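Local coordinates for protein chintase (Rhizomucor miehei, PDB 5YUQ) that probably hydrolyses the beta-1,4 links of chitin, as a fungal family 18 chitinase whose active site forms a tunnel, at residues Lys58-Ser63 with Asp98-Asn103; Thr68-Phe73 with Leu104-Pro109; Lys130-Leu135 with Asp167-Thr172; Lys142-Thr147 with Thr172-Tyr177; Thr151-Asp156 with Lys216-Ala221. One frame throughout, in Å; residues are numbered along the deposited sequence.

Contact 1. Residues Lys58-Ser63 with Asp98-Asn103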
# COMPACT_ATOMS: atom_id res chain seq x y z
N LYS A 58 -11.50 -2.14 19.17
CA LYS A 58 -10.83 -2.35 17.89
C LYS A 58 -9.34 -2.59 18.05
O LYS A 58 -8.71 -2.06 18.96
CB LYS A 58 -11.05 -1.14 17.00
CG LYS A 58 -12.52 -0.83 16.76
CD LYS A 58 -13.19 -1.89 15.89
CE LYS A 58 -14.70 -1.64 15.82
NZ LYS A 58 -15.36 -2.42 14.74
N SER A 59 -8.78 -3.40 17.14
CA SER A 59 -7.36 -3.70 17.14
C SER A 59 -6.57 -2.62 16.41
O SER A 59 -7.03 -2.07 15.41
CB SER A 59 -7.11 -5.04 16.44
OG SER A 59 -7.60 -6.12 17.21
N ILE A 60 -5.38 -2.31 16.92
CA ILE A 60 -4.52 -1.33 16.25
C ILE A 60 -3.09 -1.82 16.18
O ILE A 60 -2.52 -2.30 17.16
CB ILE A 60 -4.61 0.08 16.93
CG1 ILE A 60 -3.62 1.05 16.28
CG2 ILE A 60 -4.37 -0.02 18.43
CD1 ILE A 60 -3.96 2.53 16.55
N SER A 61 -2.51 -1.73 14.99
CA SER A 61 -1.11 -2.05 14.77
C SER A 61 -0.35 -0.81 14.38
O SER A 61 -0.91 0.10 13.78
CB SER A 61 -0.96 -3.06 13.63
OG SER A 61 -1.55 -4.31 13.97
N LEU A 62 0.93 -0.78 14.71
CA LEU A 62 1.82 0.26 14.20
C LEU A 62 2.52 -0.27 12.96
O LEU A 62 3.04 -1.40 12.96
CB LEU A 62 2.87 0.62 15.26
CG LEU A 62 3.92 1.65 14.88
CD1 LEU A 62 3.27 2.99 14.58
CD2 LEU A 62 4.94 1.76 15.99
N SER A 63 2.51 0.53 11.90
CA SER A 63 3.24 0.20 10.69
C SER A 63 4.64 0.79 10.76
O SER A 63 4.81 1.99 11.03
CB SER A 63 2.52 0.72 9.44
OG SER A 63 3.14 0.21 8.26
N ASP A 98 0.85 0.04 23.94
CA ASP A 98 -0.18 -0.98 24.13
C ASP A 98 -0.73 -1.42 22.78
O ASP A 98 -1.94 -1.56 22.60
CB ASP A 98 -1.31 -0.44 25.02
CG ASP A 98 -2.21 -1.52 25.54
OD1 ASP A 98 -1.76 -2.67 25.69
OD2 ASP A 98 -3.39 -1.23 25.83
N LEU A 99 0.16 -1.67 21.83
CA LEU A 99 -0.26 -2.00 20.48
C LEU A 99 -0.70 -3.46 20.40
O LEU A 99 -0.19 -4.31 21.12
CB LEU A 99 0.88 -1.75 19.50
CG LEU A 99 1.39 -0.31 19.42
CD1 LEU A 99 2.70 -0.27 18.62
CD2 LEU A 99 0.35 0.58 18.79
N ASP A 100 -1.65 -3.72 19.51
CA ASP A 100 -2.11 -5.08 19.27
C ASP A 100 -1.28 -5.78 18.22
O ASP A 100 -1.40 -7.00 18.04
CB ASP A 100 -3.55 -5.05 18.83
CG ASP A 100 -4.42 -4.37 19.84
OD1 ASP A 100 -4.51 -4.90 20.96
OD2 ASP A 100 -4.98 -3.29 19.52
N GLY A 101 -0.44 -5.03 17.53
CA GLY A 101 0.41 -5.64 16.53
C GLY A 101 1.40 -4.73 15.86
O GLY A 101 1.43 -3.52 16.11
N LEU A 102 2.22 -5.32 15.01
CA LEU A 102 3.18 -4.57 14.22
C LEU A 102 3.01 -4.98 12.77
O LEU A 102 2.93 -6.16 12.46
CB LEU A 102 4.61 -4.88 14.66
CG LEU A 102 5.05 -4.35 16.02
CD1 LEU A 102 6.38 -4.99 16.43
CD2 LEU A 102 5.16 -2.83 15.99
N ASN A 103 2.95 -3.97 11.91
CA ASN A 103 2.85 -4.17 10.47
C ASN A 103 4.17 -3.70 9.87
O ASN A 103 4.47 -2.51 9.88
CB ASN A 103 1.68 -3.33 9.93
CG ASN A 103 1.62 -3.31 8.41
OD1 ASN A 103 1.94 -2.31 7.77
ND2 ASN A 103 1.17 -4.42 7.83
O HOH W 1 -0.11 -5.97 12.28

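Contact 2. Residues Thr68-Phe73 with Leu104-Pro109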
# COMPACT_ATOMS: atom_id res chain seq x y z
N THR A 68 9.55 6.26 2.75
CA THR A 68 10.71 7.04 3.18
C THR A 68 11.31 6.52 4.47
O THR A 68 12.26 7.10 4.99
CB THR A 68 10.38 8.54 3.34
OG1 THR A 68 9.36 8.71 4.34
CG2 THR A 68 9.89 9.12 2.04
N GLY A 69 10.75 5.42 5.00
CA GLY A 69 11.22 4.84 6.24
C GLY A 69 11.93 3.51 6.08
O GLY A 69 12.04 2.75 7.03
N SER A 70 12.42 3.23 4.88
CA SER A 70 13.00 1.92 4.59
C SER A 70 14.51 1.96 4.36
O SER A 70 15.10 0.96 3.96
CB SER A 70 12.30 1.28 3.39
OG SER A 70 10.96 0.92 3.72
N LEU A 71 15.14 3.10 4.65
CA LEU A 71 16.57 3.28 4.38
C LEU A 71 17.44 2.25 5.07
O LEU A 71 18.42 1.77 4.51
CB LEU A 71 17.04 4.66 4.83
CG LEU A 71 16.64 5.87 3.99
CD1 LEU A 71 17.05 7.16 4.68
CD2 LEU A 71 17.29 5.75 2.62
N TYR A 72 17.07 1.91 6.30
CA TYR A 72 17.99 1.21 7.19
C TYR A 72 17.64 -0.23 7.53
O TYR A 72 18.40 -0.87 8.22
CB TYR A 72 18.20 2.01 8.47
CG TYR A 72 18.75 3.38 8.20
CD1 TYR A 72 20.03 3.54 7.69
CD2 TYR A 72 17.99 4.52 8.42
CE1 TYR A 72 20.54 4.80 7.41
CE2 TYR A 72 18.49 5.78 8.15
CZ TYR A 72 19.77 5.91 7.65
OH TYR A 72 20.27 7.16 7.37
N PHE A 73 16.49 -0.73 7.05
CA PHE A 73 16.11 -2.11 7.34
C PHE A 73 17.24 -3.10 7.03
O PHE A 73 17.58 -3.94 7.87
CB PHE A 73 14.88 -2.52 6.52
CG PHE A 73 13.56 -2.16 7.15
CD1 PHE A 73 13.05 -2.89 8.22
CD2 PHE A 73 12.79 -1.13 6.63
CE1 PHE A 73 11.82 -2.57 8.78
CE2 PHE A 73 11.56 -0.81 7.19
CZ PHE A 73 11.08 -1.52 8.25
N LEU A 104 4.97 -4.62 9.34
CA LEU A 104 6.28 -4.24 8.82
C LEU A 104 6.16 -3.91 7.33
O LEU A 104 5.64 -4.71 6.56
CB LEU A 104 7.33 -5.33 9.08
CG LEU A 104 7.48 -5.70 10.56
CD1 LEU A 104 8.70 -6.60 10.78
CD2 LEU A 104 7.54 -4.46 11.45
N ASP A 105 6.60 -2.71 6.96
CA ASP A 105 6.42 -2.19 5.60
C ASP A 105 7.77 -1.79 5.01
O ASP A 105 8.00 -0.65 4.63
CB ASP A 105 5.45 -1.00 5.65
CG ASP A 105 4.98 -0.55 4.27
OD1 ASP A 105 5.25 -1.23 3.26
OD2 ASP A 105 4.33 0.51 4.20
N TRP A 106 8.66 -2.75 4.94
CA TRP A 106 9.95 -2.57 4.29
C TRP A 106 9.73 -2.53 2.78
O TRP A 106 9.25 -3.50 2.19
CB TRP A 106 10.84 -3.75 4.68
CG TRP A 106 12.25 -3.73 4.16
CD1 TRP A 106 12.82 -2.83 3.31
CD2 TRP A 106 13.27 -4.68 4.49
NE1 TRP A 106 14.14 -3.17 3.08
CE2 TRP A 106 14.43 -4.30 3.80
CE3 TRP A 106 13.31 -5.81 5.31
CZ2 TRP A 106 15.63 -5.00 3.90
CZ3 TRP A 106 14.49 -6.52 5.41
CH2 TRP A 106 15.64 -6.11 4.71
N GLU A 107 10.09 -1.40 2.18
CA GLU A 107 9.92 -1.22 0.75
C GLU A 107 11.29 -0.95 0.12
O GLU A 107 11.66 0.21 -0.04
CB GLU A 107 8.95 -0.05 0.46
CG GLU A 107 7.57 -0.26 1.08
CD GLU A 107 6.57 0.83 0.71
OE1 GLU A 107 6.93 1.78 -0.01
OE2 GLU A 107 5.40 0.73 1.14
N TYR A 108 12.07 -1.99 -0.25
CA TYR A 108 11.68 -3.40 -0.21
C TYR A 108 12.92 -4.23 0.08
O TYR A 108 14.04 -3.76 -0.14
CB TYR A 108 11.15 -3.83 -1.59
CG TYR A 108 10.03 -2.98 -2.12
CD1 TYR A 108 8.71 -3.26 -1.80
CD2 TYR A 108 10.29 -1.88 -2.93
CE1 TYR A 108 7.68 -2.48 -2.28
CE2 TYR A 108 9.27 -1.09 -3.41
CZ TYR A 108 7.96 -1.40 -3.08
OH TYR A 108 6.93 -0.62 -3.56
N PRO A 109 12.75 -5.47 0.56
CA PRO A 109 13.93 -6.32 0.73
C PRO A 109 14.72 -6.49 -0.56
O PRO A 109 14.14 -6.75 -1.62
CB PRO A 109 13.33 -7.67 1.14
CG PRO A 109 12.04 -7.30 1.84
CD PRO A 109 11.53 -6.08 1.11

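Contact 3. Residues Lys130-Leu135 with Asp167-Thr172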
# COMPACT_ATOMS: atom_id res chain seq x y z
N LYS A 130 13.77 -13.62 9.86
CA LYS A 130 14.42 -13.73 11.16
C LYS A 130 13.84 -12.68 12.12
O LYS A 130 13.60 -12.97 13.28
CB LYS A 130 15.93 -13.54 11.04
CG LYS A 130 16.68 -14.24 12.15
CD LYS A 130 18.18 -14.20 11.93
CE LYS A 130 18.90 -15.03 12.99
NZ LYS A 130 20.35 -14.70 13.13
N LEU A 131 13.62 -11.49 11.60
CA LEU A 131 13.01 -10.43 12.40
C LEU A 131 11.62 -10.82 12.88
O LEU A 131 11.30 -10.64 14.06
CB LEU A 131 12.95 -9.13 11.59
CG LEU A 131 12.20 -7.97 12.24
CD1 LEU A 131 12.81 -7.61 13.58
CD2 LEU A 131 12.24 -6.78 11.29
N PHE A 132 10.78 -11.34 12.00
CA PHE A 132 9.44 -11.74 12.42
C PHE A 132 9.49 -12.87 13.45
O PHE A 132 8.69 -12.89 14.38
CB PHE A 132 8.60 -12.16 11.22
CG PHE A 132 7.88 -11.02 10.57
CD1 PHE A 132 6.82 -10.39 11.21
CD2 PHE A 132 8.27 -10.58 9.32
CE1 PHE A 132 6.15 -9.34 10.60
CE2 PHE A 132 7.60 -9.52 8.70
CZ PHE A 132 6.53 -8.91 9.35
N LYS A 133 10.42 -13.79 13.27
CA LYS A 133 10.56 -14.87 14.24
C LYS A 133 10.97 -14.35 15.60
O LYS A 133 10.46 -14.81 16.62
CB LYS A 133 11.59 -15.89 13.77
CG LYS A 133 11.15 -16.68 12.57
CD LYS A 133 12.21 -17.73 12.25
CE LYS A 133 11.83 -18.57 11.06
NZ LYS A 133 12.99 -19.42 10.67
N ALA A 134 11.89 -13.39 15.62
CA ALA A 134 12.31 -12.78 16.88
C ALA A 134 11.15 -12.05 17.54
O ALA A 134 10.96 -12.14 18.75
CB ALA A 134 13.47 -11.84 16.64
N LEU A 135 10.37 -11.32 16.74
CA LEU A 135 9.21 -10.61 17.29
C LEU A 135 8.17 -11.59 17.81
O LEU A 135 7.59 -11.38 18.87
CB LEU A 135 8.59 -9.68 16.25
CG LEU A 135 9.48 -8.54 15.80
CD1 LEU A 135 8.89 -7.85 14.60
CD2 LEU A 135 9.67 -7.55 16.93
N ASP A 167 8.68 -21.97 4.26
CA ASP A 167 7.33 -22.11 4.80
C ASP A 167 7.20 -21.57 6.21
O ASP A 167 6.11 -21.53 6.77
CB ASP A 167 6.71 -23.51 4.58
CG ASP A 167 7.29 -24.59 5.48
OD1 ASP A 167 7.90 -24.30 6.53
OD2 ASP A 167 7.09 -25.77 5.12
N ASN A 168 8.31 -21.10 6.77
CA ASN A 168 8.24 -20.38 8.03
C ASN A 168 7.66 -18.98 7.87
O ASN A 168 7.30 -18.35 8.85
CB ASN A 168 9.60 -20.33 8.70
CG ASN A 168 9.97 -21.65 9.34
OD1 ASN A 168 9.65 -21.90 10.50
ND2 ASN A 168 10.63 -22.52 8.57
N TRP A 169 7.58 -18.49 6.64
CA TRP A 169 6.89 -17.22 6.42
C TRP A 169 5.43 -17.37 6.84
O TRP A 169 4.94 -16.63 7.68
CB TRP A 169 7.00 -16.77 4.96
CG TRP A 169 8.23 -15.95 4.70
CD1 TRP A 169 9.35 -16.33 4.02
CD2 TRP A 169 8.45 -14.60 5.12
NE1 TRP A 169 10.26 -15.30 3.99
CE2 TRP A 169 9.73 -14.23 4.66
CE3 TRP A 169 7.70 -13.68 5.85
CZ2 TRP A 169 10.27 -12.96 4.90
CZ3 TRP A 169 8.23 -12.42 6.08
CH2 TRP A 169 9.51 -12.07 5.61
N ALA A 170 4.75 -18.34 6.25
CA ALA A 170 3.33 -18.53 6.52
C ALA A 170 3.08 -18.96 7.97
O ALA A 170 2.06 -18.61 8.55
CB ALA A 170 2.73 -19.54 5.55
N SER A 171 4.01 -19.70 8.56
CA SER A 171 3.79 -20.16 9.93
C SER A 171 4.11 -19.12 11.01
O SER A 171 3.77 -19.31 12.17
CB SER A 171 4.53 -21.47 10.21
OG SER A 171 5.93 -21.27 10.23
N THR A 172 4.73 -18.02 10.61
CA THR A 172 5.16 -17.02 11.58
C THR A 172 4.35 -15.74 11.47
O THR A 172 3.97 -15.15 12.47
CB THR A 172 6.65 -16.65 11.39
OG1 THR A 172 7.45 -17.84 11.48
CG2 THR A 172 7.11 -15.67 12.46

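Contact 4. Residues Lys142-Thr147 with Thr172-Tyr177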
# COMPACT_ATOMS: atom_id res chain seq x y z
N LYS A 142 -0.38 -13.89 20.39
CA LYS A 142 -1.53 -12.97 20.41
C LYS A 142 -1.28 -11.68 19.54
O LYS A 142 -2.17 -11.21 18.81
CB LYS A 142 -1.88 -12.74 21.90
CG LYS A 142 -1.40 -11.50 22.63
CD LYS A 142 -0.16 -11.65 23.46
CE LYS A 142 -0.38 -11.29 24.92
NZ LYS A 142 0.79 -10.78 25.67
N THR A 143 -0.07 -11.23 19.55
CA THR A 143 0.24 -10.03 18.78
C THR A 143 0.04 -10.29 17.30
O THR A 143 0.44 -11.34 16.78
CB THR A 143 1.68 -9.57 19.04
OG1 THR A 143 1.89 -9.44 20.46
CG2 THR A 143 1.94 -8.23 18.39
N ILE A 144 -0.55 -9.33 16.60
CA ILE A 144 -0.77 -9.47 15.20
C ILE A 144 0.46 -8.98 14.42
O ILE A 144 0.81 -7.82 14.45
CB ILE A 144 -1.95 -8.57 14.73
CG1 ILE A 144 -3.24 -8.96 15.45
CG2 ILE A 144 -2.14 -8.67 13.22
CD1 ILE A 144 -4.17 -7.80 15.55
N LEU A 145 1.14 -9.94 13.78
CA LEU A 145 2.32 -9.61 13.00
C LEU A 145 1.96 -9.69 11.53
O LEU A 145 1.57 -10.74 11.02
CB LEU A 145 3.48 -10.55 13.32
CG LEU A 145 4.01 -10.50 14.75
CD1 LEU A 145 5.10 -11.55 14.97
CD2 LEU A 145 4.54 -9.12 15.08
N THR A 146 2.04 -8.56 10.86
CA THR A 146 1.72 -8.52 9.45
C THR A 146 2.81 -7.79 8.70
O THR A 146 3.68 -7.15 9.30
CB THR A 146 0.37 -7.83 9.16
OG1 THR A 146 0.41 -6.47 9.62
CG2 THR A 146 -0.77 -8.56 9.85
N THR A 147 2.77 -7.90 7.39
CA THR A 147 3.72 -7.20 6.54
C THR A 147 2.98 -6.66 5.33
O THR A 147 2.10 -7.33 4.80
CB THR A 147 4.91 -8.11 6.14
OG1 THR A 147 5.75 -7.43 5.21
CG2 THR A 147 4.41 -9.39 5.50
N THR A 172 4.73 -18.02 10.61
CA THR A 172 5.16 -17.02 11.58
C THR A 172 4.35 -15.74 11.47
O THR A 172 3.97 -15.15 12.47
CB THR A 172 6.65 -16.65 11.39
OG1 THR A 172 7.45 -17.84 11.48
CG2 THR A 172 7.11 -15.67 12.46
N VAL A 173 4.09 -15.34 10.23
CA VAL A 173 3.43 -14.07 9.96
C VAL A 173 1.93 -14.27 9.80
O VAL A 173 1.50 -15.18 9.08
CB VAL A 173 4.03 -13.41 8.69
CG1 VAL A 173 3.24 -12.14 8.30
CG2 VAL A 173 5.50 -13.09 8.92
N ASP A 174 1.13 -13.44 10.46
CA ASP A 174 -0.31 -13.63 10.41
C ASP A 174 -0.92 -13.30 9.06
O ASP A 174 -1.78 -14.03 8.57
CB ASP A 174 -0.99 -12.82 11.52
CG ASP A 174 -0.59 -13.29 12.89
OD1 ASP A 174 -0.78 -14.50 13.17
OD2 ASP A 174 -0.03 -12.49 13.67
N ALA A 175 -0.47 -12.21 8.45
CA ALA A 175 -1.08 -11.78 7.19
C ALA A 175 -0.13 -10.95 6.37
O ALA A 175 0.74 -10.26 6.91
CB ALA A 175 -2.38 -10.99 7.44
N PHE A 176 -0.34 -11.01 5.06
CA PHE A 176 0.51 -10.33 4.09
C PHE A 176 -0.40 -9.38 3.33
O PHE A 176 -1.30 -9.82 2.60
CB PHE A 176 1.12 -11.36 3.14
CG PHE A 176 2.04 -12.35 3.83
CD1 PHE A 176 1.51 -13.38 4.61
CD2 PHE A 176 3.41 -12.26 3.69
CE1 PHE A 176 2.34 -14.29 5.25
CE2 PHE A 176 4.26 -13.17 4.31
CZ PHE A 176 3.73 -14.19 5.10
N TYR A 177 -0.18 -8.09 3.51
CA TYR A 177 -1.05 -7.07 2.91
C TYR A 177 -0.49 -6.66 1.56
O TYR A 177 0.49 -5.92 1.50
CB TYR A 177 -1.11 -5.83 3.81
CG TYR A 177 -1.78 -6.01 5.17
CD1 TYR A 177 -2.25 -7.24 5.60
CD2 TYR A 177 -1.95 -4.91 6.01
CE1 TYR A 177 -2.86 -7.38 6.85
CE2 TYR A 177 -2.56 -5.04 7.25
CZ TYR A 177 -3.01 -6.27 7.66
OH TYR A 177 -3.62 -6.39 8.88

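Contact 5. Residues Thr151-Asp156 with Lys216-Ala221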
# COMPACT_ATOMS: atom_id res chain seq x y z
N THR A 151 3.75 -6.55 -5.21
CA THR A 151 2.85 -7.38 -6.01
C THR A 151 3.48 -8.71 -6.44
O THR A 151 2.84 -9.51 -7.13
CB THR A 151 2.35 -6.60 -7.23
OG1 THR A 151 3.47 -5.95 -7.85
CG2 THR A 151 1.33 -5.55 -6.80
N ALA A 152 4.72 -8.95 -6.04
CA ALA A 152 5.35 -10.25 -6.24
C ALA A 152 6.12 -10.59 -4.98
O ALA A 152 6.55 -9.70 -4.25
CB ALA A 152 6.29 -10.21 -7.44
N PRO A 153 6.30 -11.89 -4.74
CA PRO A 153 7.02 -12.29 -3.53
C PRO A 153 8.38 -11.64 -3.31
O PRO A 153 9.04 -11.33 -4.26
CB PRO A 153 7.16 -13.83 -3.69
CG PRO A 153 6.03 -14.22 -4.50
CD PRO A 153 5.67 -13.01 -5.41
N PHE A 154 8.78 -11.49 -2.06
CA PHE A 154 10.03 -10.83 -1.71
C PHE A 154 11.22 -11.33 -2.53
O PHE A 154 11.33 -12.53 -2.83
CB PHE A 154 10.35 -11.09 -0.24
CG PHE A 154 9.35 -10.52 0.71
CD1 PHE A 154 8.96 -9.18 0.63
CD2 PHE A 154 8.80 -11.32 1.71
CE1 PHE A 154 8.04 -8.67 1.54
CE2 PHE A 154 7.89 -10.81 2.61
CZ PHE A 154 7.51 -9.48 2.53
N ASN A 155 12.11 -10.40 -2.86
CA ASN A 155 13.30 -10.72 -3.65
C ASN A 155 14.25 -11.69 -2.97
O ASN A 155 14.51 -11.61 -1.77
CB ASN A 155 14.08 -9.46 -3.98
CG ASN A 155 13.42 -8.62 -5.05
OD1 ASN A 155 12.44 -9.05 -5.67
ND2 ASN A 155 13.95 -7.43 -5.28
N ASP A 156 14.80 -12.60 -3.77
CA ASP A 156 15.81 -13.52 -3.26
C ASP A 156 17.19 -12.87 -3.30
O ASP A 156 17.32 -11.65 -3.46
CB ASP A 156 15.77 -14.85 -4.01
CG ASP A 156 16.13 -14.72 -5.48
OD1 ASP A 156 16.73 -13.71 -5.90
OD2 ASP A 156 15.82 -15.67 -6.23
N LYS A 216 -2.14 -14.42 -7.16
CA LYS A 216 -1.73 -15.71 -7.71
C LYS A 216 -0.25 -15.96 -7.48
O LYS A 216 0.15 -17.07 -7.16
CB LYS A 216 -2.05 -15.82 -9.20
CG LYS A 216 -3.53 -15.79 -9.54
CD LYS A 216 -4.32 -16.78 -8.73
CE LYS A 216 -5.81 -16.70 -9.07
NZ LYS A 216 -6.02 -16.72 -10.54
N ALA A 217 0.56 -14.91 -7.62
CA ALA A 217 2.00 -15.06 -7.44
C ALA A 217 2.35 -15.40 -5.99
O ALA A 217 3.20 -16.26 -5.74
CB ALA A 217 2.74 -13.80 -7.87
N TRP A 218 1.67 -14.76 -5.04
CA TRP A 218 1.94 -14.99 -3.62
C TRP A 218 1.44 -16.39 -3.18
O TRP A 218 2.09 -17.03 -2.37
CB TRP A 218 1.48 -13.88 -2.71
CG TRP A 218 2.35 -12.69 -2.69
CD1 TRP A 218 2.25 -11.55 -3.52
CD2 TRP A 218 3.40 -12.39 -1.78
NE1 TRP A 218 3.16 -10.63 -3.15
CE2 TRP A 218 3.90 -11.11 -2.10
CE3 TRP A 218 4.00 -13.08 -0.74
CZ2 TRP A 218 4.91 -10.54 -1.42
CZ3 TRP A 218 4.98 -12.52 -0.07
CH2 TRP A 218 5.45 -11.24 -0.39
N ILE A 219 0.34 -16.81 -3.74
CA ILE A 219 -0.15 -18.15 -3.43
C ILE A 219 0.80 -19.20 -4.03
O ILE A 219 1.16 -20.18 -3.36
CB ILE A 219 -1.59 -18.38 -3.96
CG1 ILE A 219 -2.60 -17.52 -3.17
CG2 ILE A 219 -1.99 -19.86 -3.84
CD1 ILE A 219 -4.02 -17.59 -3.71
N ALA A 220 1.23 -18.97 -5.26
CA ALA A 220 2.13 -19.92 -5.93
C ALA A 220 3.45 -20.08 -5.18
O ALA A 220 4.06 -21.16 -5.20
CB ALA A 220 2.38 -19.50 -7.37
N ALA A 221 3.88 -19.03 -4.49
CA ALA A 221 5.14 -19.07 -3.74
C ALA A 221 4.98 -19.62 -2.33
O ALA A 221 5.96 -19.76 -1.61
CB ALA A 221 5.78 -17.69 -3.71

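Contact 1. Residues Lys58-Ser63 with Asp98-Asn103
Ser-59 to Ser-63 and Gly-101 to Asn-103 are parallel neighbouring strands, their short axes 4.4 Å apart at closest and 42° from alignment, with Leu-62 paired to Leu-102 and Ser-63 to Asn-103. Leu-62 bonds to the other strand through both its peptide groups: its N gives to Gly-101 O at 3.1 Å, and its O takes Asn-103 N in a nearly straight bond (177°). At the start of the pairing Asp-100 holds Ile-60 twice. Its N donates to Ile-60 O at 2.9 Å, and its OD2 receives Ile-60 N at 2.8 Å on the anti lone pair; with chi1 at -57°, CG lies beside its own backbone N. The same OD2 accepts His-54 NE2 from helix 43-55. On the Leu-62 face, Leu-99 CD1 presses on Leu-62 CB at 3.5 Å, tighter than usual. On the other face Ser-61 OG rests 3.5 Å from Gly-101 CA, bonded to His-24 and to a water that weakly reaches Leu-102 O. Further along, Ser-63 OG donates to Asn-103 OD1 at 2.8 Å, in the carbonyl plane and on a lone pair; Tyr-7 OH also bonds this oxygen. Polar residues thus line one face and Leu-62 and Leu-102 meet helix 80-97 on the other, as in the TIM barrel of family 18, whose SxGG motif starts at Ser-63 and whose DxxDxDxE motif, with Asn-103 at its second Asp, starts at Asp-100.

Contact 2. Residues Thr68-Phe73 with Leu104-Pro109
Phe-73 and Trp-106 join the start of helix 73-78, after the loop that follows strand 59-65, to the chain running on from strand 101-105, which carries the DxxDxDxE signature of family 18 TIM barrels; Glu-107 matches its final Glu, the probable general acid by analogy with relatives. Aromatic stacking makes up most of the contact. The Phe-73 ring and the five-membered ring of Trp-106 form an offset stack, with centroids 4.5 Å apart and planes 13° from parallel. The two side chains slide past each other in opposite directions, which brings each CB over the other's ring: Phe-73 CB sits 3.4 Å from the centroid of the five-membered ring, and Trp-106 CB 3.9 Å from that of Phe-73. Pro-109 CA lies against the indole's opposite face. Tyr-128 adds an edge-to-face partner. Hydrogen bonding is confined to a single link between the segments, from Glu-107 N to Ser-70. Ser-70 OG also bonds Gly-66 O, so one hydroxyl bridges the end of the SxGG stretch and the backbone of Glu-107. That N-H reaches Ser-70 OG at 2.9 Å, at an angle of 171°.

Contact 3. Residues Lys130-Leu135 with Asp167-Thr172
With chi1 at -56°, Thr-172 OG1 lies beside its backbone N and donates to Asn-168 O at 2.7 Å, one turn back; this leaves CG2 anti to that N, packed against the Phe-132 carbonyl, 3.7 Å from Phe-132 O. The contact lies on the outside of the TIM barrel, where helix 124-139 meets the short helix 168-172, whose internal bonds are few and long; their local axes approach to 10.1 Å at 30°. Phe-132 and Trp-169 meet obliquely, the planes 67° apart and the side chains crossing at about a right angle, with Phe-132 CD2 3.7 Å from Trp-169 CZ3. Phe-132 also packs on Leu-104 of the neighbouring strand, and Trp-169 meets the ring of Phe-154. Toward the surface the extended Lys-133 chain passes Thr-172, with CG 4.0 Å from OG1. Its far end crosses Asn-168, where Lys-133 CE comes within 3.7 Å of Asn-168 CB.

Contact 4. Residues Lys142-Thr147 with Thr172-Tyr177
Thr-147 and its partners Ala-175 and Tyr-177 link two neighbouring parallel strands of the TIM barrel, 144-149 and 175-178, joined through helix 168-172 as a beta-alpha-beta unit. Thr-147 N donates to Ala-175 O at 3.1 Å, and Thr-147 O takes Tyr-177 N at 2.7 Å. Before the strand proper, Asp-174 binds both polar atoms of the Leu-145 backbone. Asp-174 N gives to Leu-145 O at 2.8 Å, while Asp-174 OD2 accepts Leu-145 N, also at 2.8 Å, on its anti lone pair. Ala-175 N, just beyond, is buried without a partner. Side chains fill both faces of the pairing. Thr-146 CB lies over the Tyr-177 ring, toward its rim and 4.2 Å from the centroid; on the other face Thr-147 CG2 packs against Phe-176 CD2 at 3.5 Å, and Val-173 CG1 covers part of one face of that ring. Further out, Arg-136 of helix 124-139 makes a salt bridge to Asp-174 OD2, which probably steadies the carboxylate against the Leu-145 amide. Thr-147 OG1, anti to its backbone N (chi1 174°), bonds Leu-104 O and Tyr-128 OH. In Thr-146, by contrast, chi1 is 61° and OG1 sits between N and the carbonyl carbon and bonds Asn-103 ND2 of the neighbouring strand 101-105.

Contact 5. Residues Thr151-Asp156 with Lys216-Ala221
Trp-218 presents one face of its indole to Pro-153 and its outer edge to Phe-154. Pro-153 CA sits over the six-membered ring, 3.6 Å from the centroid, as a CH-pi contact. At the edge, Trp-218 CH2 points into the face of Phe-154, 3.8 Å above its plane and over its centre; with the planes at 90° and the centroids 5.2 Å apart, the pair is T-shaped. Ala-152 O comes obliquely to the indole, 3.4 Å from Trp-218 CZ2. These residues belong to the loop that follows strand 144-149 at the C-terminal end of the TIM barrel, and Trp-218 anchors helix 211-220 on it. Trp-218 NE1 donates to Pro-150 O, which helps fix the rotation of the indole. Phe-154 in turn meets the rings of Trp-169 and Tyr-128. At the end of the helix the proline ring packs on Ala-217 and on Ala-221 just beyond it: Pro-153 CD lies 3.9 Å from Ala-217 CB, and Pro-153 CG 3.6 Å from Ala-221 CB.

From the N terminus, contact 1 closes the loop from strand 59-65 through helices 73-78 and 80-97 to strand 101-105; contact 2 opens inside it and closes just beyond, so the two cross and share strand 101-105. Both are complete before contact 3 opens on helix 124-139. Contact 4 crosses contact 3, sharing Thr-172, and carries the barrel on from strand 144-149 to strand 175-178. Contact 5 opens within both and closes last, at helix 211-220, crossing each. Strand 101-105 lies beside 144-149, tying contacts 1 and 2 to contact 4, while Leu-104 reaches Phe-132 of contact 3 and Pro-109 touches Phe-154 of contact 5.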